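Local coordinates for protein polyketide Synthase III (Ectocarpus siliculosus, PDB 4B0N) that acts as a type III polyketide synthase of the chalcone/stilbene synthase family, probably transferring acyl groups on the route to phlorotannin monomers in a brown alga, at residues 59-67 and 79-87; 44-52 and 371-379. All coordinates share one frame; numbering follows the deposited sequence.

Contact 1. Residues 59-67 and 79-87; sequences QNEALAVAS and LERIYGNSR. With ACD (arachidonic acid), chain D.
Tyr83 lies across Leu63 where two short helices, 59-67 and 79-84, pack nearly antiparallel (155° between axes) as a helix pair beside the arachidonic acid pocket. The ring is the knob of a knobs-into-holes contact, its hole formed by Gln59, Ala62, Leu63 and Ala66. With chi1 at -78°, CG stands opposite the carbonyl carbon of Tyr83, and the ring reaches across the groove. One face takes a CH-pi contact from Leu63 CA, 4.2 Å from the centroid, while Ala62 CB comes in obliquely, 3.8 Å from CE2 of Tyr83. Gln59 crosses the tyrosine at about a right angle, its amide plane 48° from the ring plane and its NE2 obliquely placed 3.4 Å from Tyr83 CD2, a contact without a hydrogen bond. That amide is held from outside the pair, NE2 by the carbonyl of Ala241 and OE1 by Arg91. Further along, Leu63 CD1 rests on Leu79, 4.1 Å from its CB, and CD2 lies against the aliphatic part of Glu80. Leu79 CD1 meets Ala66 CB at 4.2 Å, and helix 234-242 lies against the side chains of Leu79 and Tyr83. Replacing Tyr83 with alanine would probably open a gap between Gln59, Ala62, Leu63 and Ala66 and take a wall from the end of the fatty acid. At the edge of the ring, Tyr83 OH comes 3.4 Å from C20, the terminal carbon of arachidonic acid, which Ala62 CB also touches.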
loop_
_atom_site.group_PDB
_atom_site.type_symbol
_atom_site.label_atom_id
_atom_site.label_comp_id
_atom_site.label_asym_id
_atom_site.label_seq_id
_atom_site.Cartn_x
_atom_site.Cartn_y
_atom_site.Cartn_z
ATOM N N GLN A 59 -18.379 -26.725 -3.998
ATOM C CA GLN A 59 -18.641 -26.585 -2.566
ATOM C C GLN A 59 -18.899 -27.917 -1.861
ATOM O O GLN A 59 -18.662 -28.039 -0.657
ATOM C CB GLN A 59 -19.777 -25.592 -2.313
ATOM C CG GLN A 59 -19.714 -24.911 -0.949
ATOM C CD GLN A 59 -18.560 -23.925 -0.800
ATOM O OE1 GLN A 59 -17.557 -23.986 -1.521
ATOM N NE2 GLN A 59 -18.697 -23.010 0.154
ATOM N N ASN A 60 -19.376 -28.908 -2.609
ATOM C CA ASN A 60 -19.486 -30.268 -2.089
ATOM C C ASN A 60 -18.105 -30.893 -1.868
ATOM O O ASN A 60 -17.896 -31.620 -0.894
ATOM C CB ASN A 60 -20.341 -31.144 -3.012
ATOM C CG ASN A 60 -21.804 -30.732 -3.027
ATOM O OD1 ASN A 60 -22.388 -30.399 -1.991
ATOM N ND2 ASN A 60 -22.408 -30.765 -4.208
ATOM N N GLU A 61 -17.176 -30.596 -2.779
ATOM C CA GLU A 61 -15.777 -31.015 -2.660
ATOM C C GLU A 61 -15.108 -30.370 -1.447
ATOM O O GLU A 61 -14.495 -31.060 -0.629
ATOM C CB GLU A 61 -14.995 -30.669 -3.934
ATOM C CG GLU A 61 -15.190 -31.642 -5.092
ATOM C CD GLU A 61 -14.681 -31.102 -6.424
ATOM O OE1 GLU A 61 -14.242 -29.930 -6.482
ATOM O OE2 GLU A 61 -14.725 -31.851 -7.426
ATOM N N ALA A 62 -15.247 -29.048 -1.338
ATOM C CA ALA A 62 -14.673 -28.271 -0.237
ATOM C C ALA A 62 -15.177 -28.733 1.132
ATOM O O ALA A 62 -14.400 -28.811 2.087
ATOM C CB ALA A 62 -14.948 -26.788 -0.436
ATOM N N LEU A 63 -16.472 -29.042 1.210
ATOM C CA LEU A 63 -17.099 -29.533 2.439
ATOM C C LEU A 63 -16.510 -30.871 2.882
ATOM O O LEU A 63 -16.359 -31.123 4.083
ATOM C CB LEU A 63 -18.619 -29.650 2.259
ATOM C CG LEU A 63 -19.472 -30.321 3.343
ATOM C CD1 LEU A 63 -19.364 -29.612 4.687
ATOM C CD2 LEU A 63 -20.923 -30.395 2.897
ATOM N N ALA A 64 -16.186 -31.717 1.907
ATOM C CA ALA A 64 -15.634 -33.040 2.174
ATOM C C ALA A 64 -14.217 -32.947 2.738
ATOM O O ALA A 64 -13.838 -33.733 3.609
ATOM C CB ALA A 64 -15.662 -33.891 0.913
ATOM N N VAL A 65 -13.449 -31.977 2.243
ATOM C CA VAL A 65 -12.078 -31.743 2.703
ATOM C C VAL A 65 -12.085 -31.110 4.098
ATOM O O VAL A 65 -11.184 -31.355 4.905
ATOM C CB VAL A 65 -11.282 -30.861 1.708
ATOM C CG1 VAL A 65 -9.842 -30.674 2.165
ATOM C CG2 VAL A 65 -11.304 -31.468 0.314
ATOM N N ALA A 66 -13.115 -30.314 4.375
ATOM C CA ALA A 66 -13.268 -29.651 5.668
ATOM C C ALA A 66 -13.670 -30.626 6.775
ATOM O O ALA A 66 -13.171 -30.538 7.898
ATOM C CB ALA A 66 -14.278 -28.520 5.564
ATOM N N SER A 67 -14.566 -31.553 6.445
ATOM C CA SER A 67 -15.103 -32.504 7.420
ATOM C C SER A 67 -14.148 -33.653 7.769
ATOM O O SER A 67 -14.276 -34.260 8.834
ATOM C CB SER A 67 -16.458 -33.046 6.954
ATOM O OG SER A 67 -16.407 -33.469 5.603
ATOM N N LEU A 79 -20.676 -27.688 10.032
ATOM C CA LEU A 79 -20.035 -27.503 8.722
ATOM C C LEU A 79 -20.936 -27.674 7.499
ATOM O O LEU A 79 -20.829 -26.910 6.540
ATOM C CB LEU A 79 -18.802 -28.407 8.584
ATOM C CG LEU A 79 -17.528 -28.057 9.362
ATOM C CD1 LEU A 79 -16.478 -29.134 9.145
ATOM C CD2 LEU A 79 -16.977 -26.695 8.967
ATOM N N GLU A 80 -21.815 -28.674 7.539
ATOM C CA GLU A 80 -22.679 -28.998 6.400
ATOM C C GLU A 80 -23.705 -27.908 6.092
ATOM O O GLU A 80 -24.095 -27.722 4.937
ATOM C CB GLU A 80 -23.371 -30.345 6.613
ATOM C CG GLU A 80 -24.002 -30.917 5.350
ATOM C CD GLU A 80 -23.755 -32.404 5.183
ATOM O OE1 GLU A 80 -23.102 -33.018 6.059
ATOM O OE2 GLU A 80 -24.214 -32.963 4.163
ATOM N N ARG A 81 -24.131 -27.192 7.127
ATOM C CA ARG A 81 -25.045 -26.072 6.957
ATOM C C ARG A 81 -24.327 -24.814 6.450
ATOM O O ARG A 81 -24.874 -24.077 5.628
ATOM C CB ARG A 81 -25.805 -25.799 8.259
ATOM C CG ARG A 81 -26.850 -24.692 8.180
ATOM C CD ARG A 81 -27.953 -24.979 7.172
ATOM N NE ARG A 81 -28.790 -23.798 6.957
ATOM C CZ ARG A 81 -29.974 -23.590 7.529
ATOM N NH1 ARG A 81 -30.497 -24.489 8.357
ATOM N NH2 ARG A 81 -30.641 -22.478 7.262
ATOM N N ILE A 82 -23.106 -24.581 6.933
ATOM C CA ILE A 82 -22.315 -23.410 6.526
ATOM C C ILE A 82 -22.053 -23.404 5.018
ATOM O O ILE A 82 -22.217 -22.373 4.357
ATOM C CB ILE A 82 -20.974 -23.306 7.297
ATOM C CG1 ILE A 82 -21.217 -23.258 8.810
ATOM C CG2 ILE A 82 -20.189 -22.074 6.853
ATOM C CD1 ILE A 82 -19.956 -23.171 9.647
ATOM N N TYR A 83 -21.664 -24.564 4.488
ATOM C CA TYR A 83 -21.315 -24.723 3.073
ATOM C C TYR A 83 -22.536 -24.775 2.151
ATOM O O TYR A 83 -22.474 -24.319 1.007
ATOM C CB TYR A 83 -20.429 -25.959 2.879
ATOM C CG TYR A 83 -18.977 -25.743 3.266
ATOM C CD1 TYR A 83 -18.587 -25.684 4.606
ATOM C CD2 TYR A 83 -17.989 -25.599 2.290
ATOM C CE1 TYR A 83 -17.262 -25.484 4.961
ATOM C CE2 TYR A 83 -16.661 -25.401 2.636
ATOM C CZ TYR A 83 -16.304 -25.344 3.970
ATOM O OH TYR A 83 -14.988 -25.145 4.315
ATOM N N GLY A 84 -23.638 -25.332 2.651
ATOM C CA GLY A 84 -24.890 -25.394 1.896
ATOM C C GLY A 84 -25.660 -24.082 1.901
ATOM O O GLY A 84 -26.326 -23.743 0.921
ATOM N N ASN A 85 -25.570 -23.352 3.011
ATOM C CA ASN A 85 -26.240 -22.063 3.167
ATOM C C ASN A 85 -25.280 -20.896 2.898
ATOM O O ASN A 85 -25.235 -19.917 3.651
ATOM C CB ASN A 85 -26.852 -21.963 4.570
ATOM C CG ASN A 85 -27.945 -20.916 4.663
ATOM O OD1 ASN A 85 -28.822 -20.835 3.802
ATOM N ND2 ASN A 85 -27.904 -20.116 5.724
ATOM N N SER A 86 -24.517 -21.010 1.813
ATOM C CA SER A 86 -23.483 -20.030 1.484
ATOM C C SER A 86 -23.743 -19.304 0.166
ATOM O O SER A 86 -23.149 -18.251 -0.090
ATOM C CB SER A 86 -22.104 -20.700 1.443
ATOM O OG SER A 86 -21.998 -21.597 0.351
ATOM N N ARG A 87 -24.628 -19.874 -0.655
ATOM C CA ARG A 87 -24.921 -19.383 -2.012
ATOM C C ARG A 87 -23.704 -19.479 -2.940
ATOM O O ARG A 87 -23.679 -18.881 -4.016
ATOM C CB ARG A 87 -25.490 -17.954 -1.987
ATOM C CG ARG A 87 -26.912 -17.829 -1.456
ATOM C CD ARG A 87 -27.951 -17.885 -2.569
ATOM N NE ARG A 87 -29.089 -16.999 -2.313
ATOM C CZ ARG A 87 -30.041 -16.712 -3.200
ATOM N NH1 ARG A 87 -30.006 -17.239 -4.419
ATOM N NH2 ARG A 87 -31.030 -15.891 -2.872
HETATM C C1 ACD D . -13.223 -9.112 4.593
HETATM C C2 ACD D . -11.800 -8.598 4.577
HETATM C C3 ACD D . -10.887 -9.629 3.920
HETATM C C4 ACD D . -9.508 -9.635 4.569
HETATM C C5 ACD D . -8.776 -10.907 4.219
HETATM C C6 ACD D . -7.557 -11.141 4.698
HETATM C C7 ACD D . -6.842 -12.415 4.321
HETATM C C8 ACD D . -7.236 -13.563 5.219
HETATM C C9 ACD D . -7.154 -14.808 4.752
HETATM C C10 ACD D . -7.533 -15.980 5.626
HETATM C C11 ACD D . -8.700 -16.722 5.025
HETATM C C12 ACD D . -8.653 -18.044 4.886
HETATM C C13 ACD D . -9.833 -18.773 4.289
HETATM C C14 ACD D . -9.383 -19.721 3.203
HETATM C C15 ACD D . -10.294 -20.318 2.436
HETATM C C16 ACD D . -9.878 -21.273 1.344
HETATM C C17 ACD D . -9.853 -22.690 1.905
HETATM C C18 ACD D . -11.011 -23.541 1.395
HETATM C C19 ACD D . -11.553 -24.410 2.522
HETATM C C20 ACD D . -12.520 -25.448 1.998
HETATM O O1 ACD D . -14.146 -8.352 4.221
#

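Contact 2. Residues 44-52 and 371-379; sequences VIAGMAIGN and MFVLSRVFK
Around Met48 and Ser375, strand 44-51 passes helix 371-379 with their axes 9.0 Å apart at closest approach and their directions 124° apart. Ile45, Met48 and Ile50 all send their CB toward the helix. Ile50 sets its CG2 methyl over the face of Phe372, 3.8 Å from the ring centroid and only 4° off the normal, a CH-pi contact centred on the ring. This methyl lies beside the backbone N of Ile50, opposite the carbonyl carbon. The edge of the same ring meets backbone instead, Gly51 O lying near its plane and 3.5 Å from Phe372 CZ. Beyond it, the amide of Asn52 comes up obliquely, OD1 nearest Phe372 CZ, its plane 31° from that of the ring, and Tyr362 packs edge-to-face with Phe372. The arrangement belongs to the layered thiolase fold: the strand is the outermost one of the N-terminal sheet within the chain, and the C-terminal-domain helix runs between that sheet and the C-terminal one, touching strand 245-255 through Met371 and strand 327-330 through Leu374. Met48 fills the middle of the crossing. Its extended chi1 and chi2 bring Met48 SD to 3.6 Å from Ser375 CB; the bend at chi3 then carries Met48 CE to 3.8 Å from Leu374 CD1. Met48 SD also makes an oblique Met-aromatic contact with Phe378, 5.2 Å from the ring centroid. Toward the start of the strand, Ile45 meets the same aromatic ring at about a right angle, its CD1 lying 4.1 Å from Phe378 CZ and touching CE2 as well.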
loop_
_atom_site.group_PDB
_atom_site.type_symbol
_atom_site.label_atom_id
_atom_site.label_comp_id
_atom_site.label_asym_id
_atom_site.label_seq_id
_atom_site.Cartn_x
_atom_site.Cartn_y
_atom_site.Cartn_z
ATOM N N VAL A 44 -11.464 6.893 -17.491
ATOM C CA VAL A 44 -12.235 5.831 -18.139
ATOM C C VAL A 44 -11.462 4.517 -18.108
ATOM O O VAL A 44 -10.249 4.494 -18.337
ATOM C CB VAL A 44 -12.563 6.159 -19.619
ATOM C CG1 VAL A 44 -13.537 5.135 -20.187
ATOM C CG2 VAL A 44 -13.142 7.560 -19.770
ATOM N N ILE A 45 -12.173 3.428 -17.829
ATOM C CA ILE A 45 -11.616 2.083 -17.954
ATOM C C ILE A 45 -11.533 1.720 -19.439
ATOM O O ILE A 45 -12.553 1.482 -20.092
ATOM C CB ILE A 45 -12.445 1.043 -17.160
ATOM C CG1 ILE A 45 -12.411 1.369 -15.662
ATOM C CG2 ILE A 45 -11.929 -0.371 -17.411
ATOM C CD1 ILE A 45 -13.561 0.791 -14.867
ATOM N N ALA A 46 -10.309 1.705 -19.965
ATOM C CA ALA A 46 -10.059 1.426 -21.382
ATOM C C ALA A 46 -9.976 -0.073 -21.689
ATOM O O ALA A 46 -10.318 -0.511 -22.790
ATOM C CB ALA A 46 -8.797 2.141 -21.847
ATOM N N GLY A 47 -9.519 -0.851 -20.713
ATOM C CA GLY A 47 -9.435 -2.298 -20.845
ATOM C C GLY A 47 -9.590 -2.973 -19.501
ATOM O O GLY A 47 -9.127 -2.461 -18.482
ATOM N N MET A 48 -10.249 -4.126 -19.503
ATOM C CA MET A 48 -10.470 -4.890 -18.283
ATOM C C MET A 48 -10.335 -6.385 -18.558
ATOM O O MET A 48 -10.787 -6.879 -19.593
ATOM C CB MET A 48 -11.851 -4.565 -17.701
ATOM C CG MET A 48 -12.183 -5.273 -16.395
ATOM S SD MET A 48 -13.512 -4.475 -15.473
ATOM C CE MET A 48 -12.584 -3.229 -14.583
ATOM N N ALA A 49 -9.699 -7.094 -17.632
ATOM C CA ALA A 49 -9.585 -8.547 -17.718
ATOM C C ALA A 49 -9.761 -9.195 -16.353
ATOM O O ALA A 49 -9.264 -8.689 -15.343
ATOM C CB ALA A 49 -8.252 -8.949 -18.335
ATOM N N ILE A 50 -10.488 -10.307 -16.334
ATOM C CA ILE A 50 -10.618 -11.136 -15.134
ATOM C C ILE A 50 -9.754 -12.390 -15.269
ATOM O O ILE A 50 -9.418 -12.810 -16.379
ATOM C CB ILE A 50 -12.088 -11.519 -14.832
ATOM C CG1 ILE A 50 -12.746 -12.192 -16.049
ATOM C CG2 ILE A 50 -12.867 -10.292 -14.371
ATOM C CD1 ILE A 50 -14.001 -12.980 -15.732
ATOM N N GLY A 51 -9.394 -12.975 -14.132
ATOM C CA GLY A 51 -8.535 -14.152 -14.113
ATOM C C GLY A 51 -8.694 -14.976 -12.855
ATOM O O GLY A 51 -9.107 -14.471 -11.809
ATOM N N ASN A 52 -8.362 -16.256 -12.963
ATOM C CA ASN A 52 -8.484 -17.184 -11.848
ATOM C C ASN A 52 -7.333 -18.180 -11.782
ATOM O O ASN A 52 -6.714 -18.483 -12.808
ATOM C CB ASN A 52 -9.817 -17.928 -11.928
ATOM C CG ASN A 52 -10.981 -17.060 -11.520
ATOM O OD1 ASN A 52 -10.958 -16.437 -10.465
ATOM N ND2 ASN A 52 -12.004 -17.008 -12.361
ATOM N N MET A 371 -14.643 -5.970 -9.173
ATOM C CA MET A 371 -14.273 -5.894 -10.592
ATOM C C MET A 371 -14.939 -7.007 -11.403
ATOM O O MET A 371 -15.230 -6.830 -12.584
ATOM C CB MET A 371 -12.756 -6.000 -10.772
ATOM C CG MET A 371 -11.905 -5.324 -9.709
ATOM S SD MET A 371 -11.058 -3.843 -10.288
ATOM C CE MET A 371 -9.752 -4.529 -11.303
ATOM N N PHE A 372 -15.152 -8.160 -10.777
ATOM C CA PHE A 372 -15.834 -9.272 -11.431
ATOM C C PHE A 372 -17.301 -8.925 -11.703
ATOM O O PHE A 372 -17.793 -9.136 -12.814
ATOM C CB PHE A 372 -15.718 -10.555 -10.597
ATOM C CG PHE A 372 -14.444 -11.325 -10.827
ATOM C CD1 PHE A 372 -13.233 -10.871 -10.317
ATOM C CD2 PHE A 372 -14.461 -12.520 -11.534
ATOM C CE1 PHE A 372 -12.061 -11.584 -10.523
ATOM C CE2 PHE A 372 -13.292 -13.240 -11.740
ATOM C CZ PHE A 372 -12.091 -12.771 -11.238
ATOM N N VAL A 373 -17.987 -8.393 -10.690
ATOM C CA VAL A 373 -19.370 -7.927 -10.828
ATOM C C VAL A 373 -19.431 -6.819 -11.875
ATOM O O VAL A 373 -20.254 -6.858 -12.790
ATOM C CB VAL A 373 -19.938 -7.389 -9.494
ATOM C CG1 VAL A 373 -21.385 -6.943 -9.661
ATOM C CG2 VAL A 373 -19.833 -8.435 -8.392
ATOM N N LEU A 374 -18.540 -5.841 -11.728
ATOM C CA LEU A 374 -18.421 -4.728 -12.658
ATOM C C LEU A 374 -18.209 -5.231 -14.086
ATOM O O LEU A 374 -18.850 -4.748 -15.019
ATOM C CB LEU A 374 -17.276 -3.811 -12.209
ATOM C CG LEU A 374 -17.100 -2.365 -12.693
ATOM C CD1 LEU A 374 -16.174 -2.309 -13.901
ATOM C CD2 LEU A 374 -18.420 -1.641 -12.956
ATOM N N SER A 375 -17.331 -6.221 -14.242
ATOM C CA SER A 375 -17.054 -6.825 -15.548
ATOM C C SER A 375 -18.093 -7.883 -15.920
ATOM O O SER A 375 -17.778 -8.870 -16.595
ATOM C CB SER A 375 -15.642 -7.421 -15.594
ATOM O OG SER A 375 -15.359 -7.965 -16.872
ATOM N N ARG A 376 -19.326 -7.673 -15.465
ATOM C CA ARG A 376 -20.481 -8.435 -15.922
ATOM C C ARG A 376 -21.455 -7.445 -16.533
ATOM O O ARG A 376 -22.091 -7.733 -17.549
ATOM C CB ARG A 376 -21.150 -9.171 -14.767
ATOM C CG ARG A 376 -20.463 -10.459 -14.357
ATOM C CD ARG A 376 -21.300 -11.205 -13.326
ATOM N NE ARG A 376 -22.655 -11.479 -13.805
ATOM C CZ ARG A 376 -23.008 -12.560 -14.495
ATOM N NH1 ARG A 376 -22.106 -13.489 -14.795
ATOM N NH2 ARG A 376 -24.267 -12.715 -14.886
ATOM N N VAL A 377 -21.550 -6.277 -15.896
ATOM C CA VAL A 377 -22.359 -5.157 -16.368
ATOM C C VAL A 377 -21.817 -4.642 -17.700
ATOM O O VAL A 377 -22.584 -4.340 -18.617
ATOM C CB VAL A 377 -22.372 -4.015 -15.327
ATOM C CG1 VAL A 377 -23.051 -2.772 -15.882
ATOM C CG2 VAL A 377 -23.060 -4.467 -14.047
ATOM N N PHE A 378 -20.491 -4.568 -17.794
ATOM C CA PHE A 378 -19.788 -4.067 -18.975
ATOM C C PHE A 378 -20.027 -4.907 -20.230
ATOM O O PHE A 378 -19.991 -4.379 -21.343
ATOM C CB PHE A 378 -18.287 -3.972 -18.687
ATOM C CG PHE A 378 -17.874 -2.714 -17.967
ATOM C CD1 PHE A 378 -18.764 -2.025 -17.145
ATOM C CD2 PHE A 378 -16.576 -2.229 -18.095
ATOM C CE1 PHE A 378 -18.374 -0.871 -16.486
ATOM C CE2 PHE A 378 -16.179 -1.079 -17.434
ATOM C CZ PHE A 378 -17.080 -0.398 -16.630
ATOM N N LYS A 379 -20.261 -6.208 -20.042
ATOM C CA LYS A 379 -20.597 -7.117 -21.143
ATOM C C LYS A 379 -21.960 -6.773 -21.724
ATOM O O LYS A 379 -22.080 -6.562 -22.930
ATOM C CB LYS A 379 -20.559 -8.583 -20.698
ATOM C CG LYS A 379 -19.174 -9.220 -20.749
ATOM C CD LYS A 379 -19.222 -10.738 -20.594
ATOM C CE LYS A 379 -19.428 -11.166 -19.144
ATOM N NZ LYS A 379 -19.525 -12.648 -18.999
#

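How the contacts relate
The centre of contact 1 lies toward the periphery, about 22 Å from the centre of the chain, whereas the centre of contact 2 is about 11 Å from it. Even so, the helix pair of contact 1 is mostly buried, and contact 2 only partly. They share no element and do not touch, their nearest atoms being about 12 Å apart; along the sequence, contact 1 is nested inside the long loop closed by contact 2. Contact 1 joins two neighbouring helices of the N-terminal family region and borders the fatty acid directly. Contact 2 ties the N-terminal sheet to a C-terminal helix. Both put a C-H over an aromatic face, a backbone CA in contact 1 and a side-chain methyl in contact 2, where methionine sulfur is added.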